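Local coordinates for protein beta-phenylalanine aminotransferase (Variovorax paradoxus, PDB 4AO9) that probably transfers the amino group of beta-phenylalanine to a keto-acid acceptor, using pyridoxal-5'-phosphate as cofactor in the manner of class-III aminotransferases, at residues Arg36-Asn41 with Ala67-Thr72. Residues are numbered along the deposited sequence; the frame is centred on the assembly and turned at random.
Sequences RFTDAN and APFPLT
Phe-37, near the C-terminal end of helix 23-40, shows how one aromatic ring, with no polar group of its own, can join a helix to an irregular run of chain. With CG anti to the backbone N (chi1 172°), its CB directs the ring at the 67-72 loop. Beyond CG the two edges of the ring part company: CD2 rests 3.8 Å from CG of Pro-68, a proline that follows a cis peptide bond, whereas CE1 on the far edge lies 3.6 Å from CD2 of Leu-71. Further out, CE2 sits over one face of the Phe-69 ring, offset toward its rim, with the two planes inclined at 47°. At the tip, CE2 and CZ also meet the backbone oxygen of Phe-69, which comes up at the ring edge close to its plane, CE2 to O being 3.2 Å. Such an approach probably brings a weak electrostatic attraction between the carbonyl oxygen and the ring hydrogens. Phe-406 of helix 398-410 meets Phe-37 edge-to-face, and Leu-409 of that helix touches both Phe-37 and Leu-71.

Thr-38 borders the Phe-69 ring, its OG1 3.7 Å from CE1, while the same hydroxyl is hydrogen-bonded to the Tyr-34 carbonyl one helical turn back. At the other end, Leu-71 CD2 comes against the amide of Asn-41, 3.3 Å from OD1. That amide is steadied from its own segment: ND2 donates to a lone pair of Phe-37 O at 2.9 Å, 158° at the hydrogen. Just beyond, Thr-72 pairs in a parallel beta ladder with a strand of the second subunit. Across this largely buried junction the contacts are van der Waals and weakly electrostatic, so the direct join between helix 23-40 and the loop probably rests mainly on apolar fit.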
loop_
_atom_site.group_PDB
_atom_site.type_symbol
_atom_site.label_atom_id
_atom_site.label_comp_id
_atom_site.label_asym_id
_atom_site.label_seq_id
_atom_site.Cartn_x
_atom_site.Cartn_y
_atom_site.Cartn_z
ATOM N N ARG A 36 4.857 -6.950 -36.577
ATOM C CA ARG A 36 4.551 -5.558 -36.879
ATOM C C ARG A 36 4.689 -4.683 -35.625
ATOM O O ARG A 36 5.260 -3.592 -35.682
ATOM C CB ARG A 36 3.157 -5.426 -37.501
ATOM C CG ARG A 36 3.091 -5.848 -38.975
ATOM C CD ARG A 36 1.723 -5.566 -39.602
ATOM N NE ARG A 36 0.717 -6.564 -39.227
ATOM C CZ ARG A 36 -0.197 -6.400 -38.273
ATOM N NH1 ARG A 36 -0.251 -5.267 -37.576
ATOM N NH2 ARG A 36 -1.063 -7.373 -38.010
ATOM N N PHE A 37 4.181 -5.188 -34.504
ATOM C CA PHE A 37 4.307 -4.504 -33.217
ATOM C C PHE A 37 5.779 -4.305 -32.845
ATOM O O PHE A 37 6.194 -3.199 -32.473
ATOM C CB PHE A 37 3.551 -5.300 -32.145
ATOM C CG PHE A 37 3.771 -4.807 -30.734
ATOM C CD1 PHE A 37 2.973 -3.798 -30.203
ATOM C CD2 PHE A 37 4.779 -5.354 -29.953
ATOM C CE1 PHE A 37 3.180 -3.341 -28.900
ATOM C CE2 PHE A 37 4.998 -4.902 -28.654
ATOM C CZ PHE A 37 4.189 -3.896 -28.127
ATOM N N THR A 38 6.569 -5.371 -32.972
ATOM C CA THR A 38 7.999 -5.319 -32.660
ATOM C C THR A 38 8.741 -4.312 -33.547
ATOM O O THR A 38 9.487 -3.476 -33.046
ATOM C CB THR A 38 8.643 -6.718 -32.786
ATOM O OG1 THR A 38 8.047 -7.603 -31.830
ATOM C CG2 THR A 38 10.150 -6.665 -32.552
ATOM N N ASP A 39 8.515 -4.387 -34.860
ATOM C CA ASP A 39 9.223 -3.526 -35.815
ATOM C C ASP A 39 8.907 -2.050 -35.626
ATOM O O ASP A 39 9.766 -1.195 -35.838
ATOM C CB ASP A 39 8.915 -3.936 -37.259
ATOM C CG ASP A 39 9.476 -5.305 -37.616
ATOM O OD1 ASP A 39 10.270 -5.858 -36.825
ATOM O OD2 ASP A 39 9.109 -5.823 -38.691
ATOM N N ALA A 40 7.678 -1.768 -35.194
ATOM C CA ALA A 40 7.200 -0.399 -35.032
ATOM C C ALA A 40 7.612 0.233 -33.708
ATOM O O ALA A 40 7.507 1.451 -33.557
ATOM C CB ALA A 40 5.682 -0.361 -35.169
ATOM N N ASN A 41 8.096 -0.584 -32.771
ATOM C CA ASN A 41 8.389 -0.110 -31.408
ATOM C C ASN A 41 9.798 -0.448 -30.893
ATOM O O ASN A 41 9.956 -1.029 -29.809
ATOM C CB ASN A 41 7.290 -0.589 -30.455
ATOM C CG ASN A 41 5.966 0.054 -30.760
ATOM O OD1 ASN A 41 5.765 1.233 -30.473
ATOM N ND2 ASN A 41 5.071 -0.692 -31.403
ATOM N N ALA A 67 3.018 -10.043 -24.074
ATOM C CA ALA A 67 3.957 -10.483 -25.093
ATOM C C ALA A 67 3.735 -9.724 -26.406
ATOM O O ALA A 67 2.621 -9.286 -26.687
ATOM C CB ALA A 67 3.829 -11.986 -25.299
ATOM N N PRO A 68 4.793 -9.561 -27.221
ATOM C CA PRO A 68 6.155 -10.043 -26.977
ATOM C C PRO A 68 6.910 -9.231 -25.920
ATOM O O PRO A 68 7.819 -9.762 -25.270
ATOM C CB PRO A 68 6.814 -9.938 -28.356
ATOM C CG PRO A 68 6.091 -8.845 -29.044
ATOM C CD PRO A 68 4.658 -8.931 -28.548
ATOM N N PHE A 69 6.513 -7.968 -25.751
ATOM C CA PHE A 69 7.004 -7.079 -24.691
ATOM C C PHE A 69 6.019 -5.919 -24.595
ATOM O O PHE A 69 5.354 -5.600 -25.574
ATOM C CB PHE A 69 8.419 -6.545 -24.993
ATOM C CG PHE A 69 8.520 -5.806 -26.295
ATOM C CD1 PHE A 69 8.808 -6.486 -27.473
ATOM C CD2 PHE A 69 8.305 -4.429 -26.357
ATOM C CE1 PHE A 69 8.884 -5.813 -28.685
ATOM C CE2 PHE A 69 8.373 -3.742 -27.571
ATOM C CZ PHE A 69 8.667 -4.443 -28.745
ATOM N N PRO A 70 5.911 -5.288 -23.414
ATOM C CA PRO A 70 4.980 -4.167 -23.282
ATOM C C PRO A 70 5.578 -2.868 -23.794
ATOM O O PRO A 70 6.795 -2.656 -23.690
ATOM C CB PRO A 70 4.741 -4.089 -21.770
ATOM C CG PRO A 70 6.024 -4.617 -21.176
ATOM C CD PRO A 70 6.440 -5.724 -22.108
ATOM N N LEU A 71 4.722 -1.999 -24.315
ATOM C CA LEU A 71 5.130 -0.638 -24.645
ATOM C C LEU A 71 5.498 0.129 -23.384
ATOM O O LEU A 71 4.841 -0.005 -22.341
ATOM C CB LEU A 71 4.003 0.115 -25.353
ATOM C CG LEU A 71 3.504 -0.399 -26.706
ATOM C CD1 LEU A 71 2.256 0.364 -27.146
ATOM C CD2 LEU A 71 4.590 -0.257 -27.745
ATOM N N THR A 72 6.568 0.910 -23.477
ATOM C CA THR A 72 6.836 1.946 -22.489
ATOM C C THR A 72 6.036 3.192 -22.839
ATOM O O THR A 72 6.041 3.642 -23.987
ATOM C CB THR A 72 8.336 2.264 -22.423
ATOM O OG1 THR A 72 9.006 1.159 -21.820
ATOM C CG2 THR A 72 8.611 3.512 -21.586
#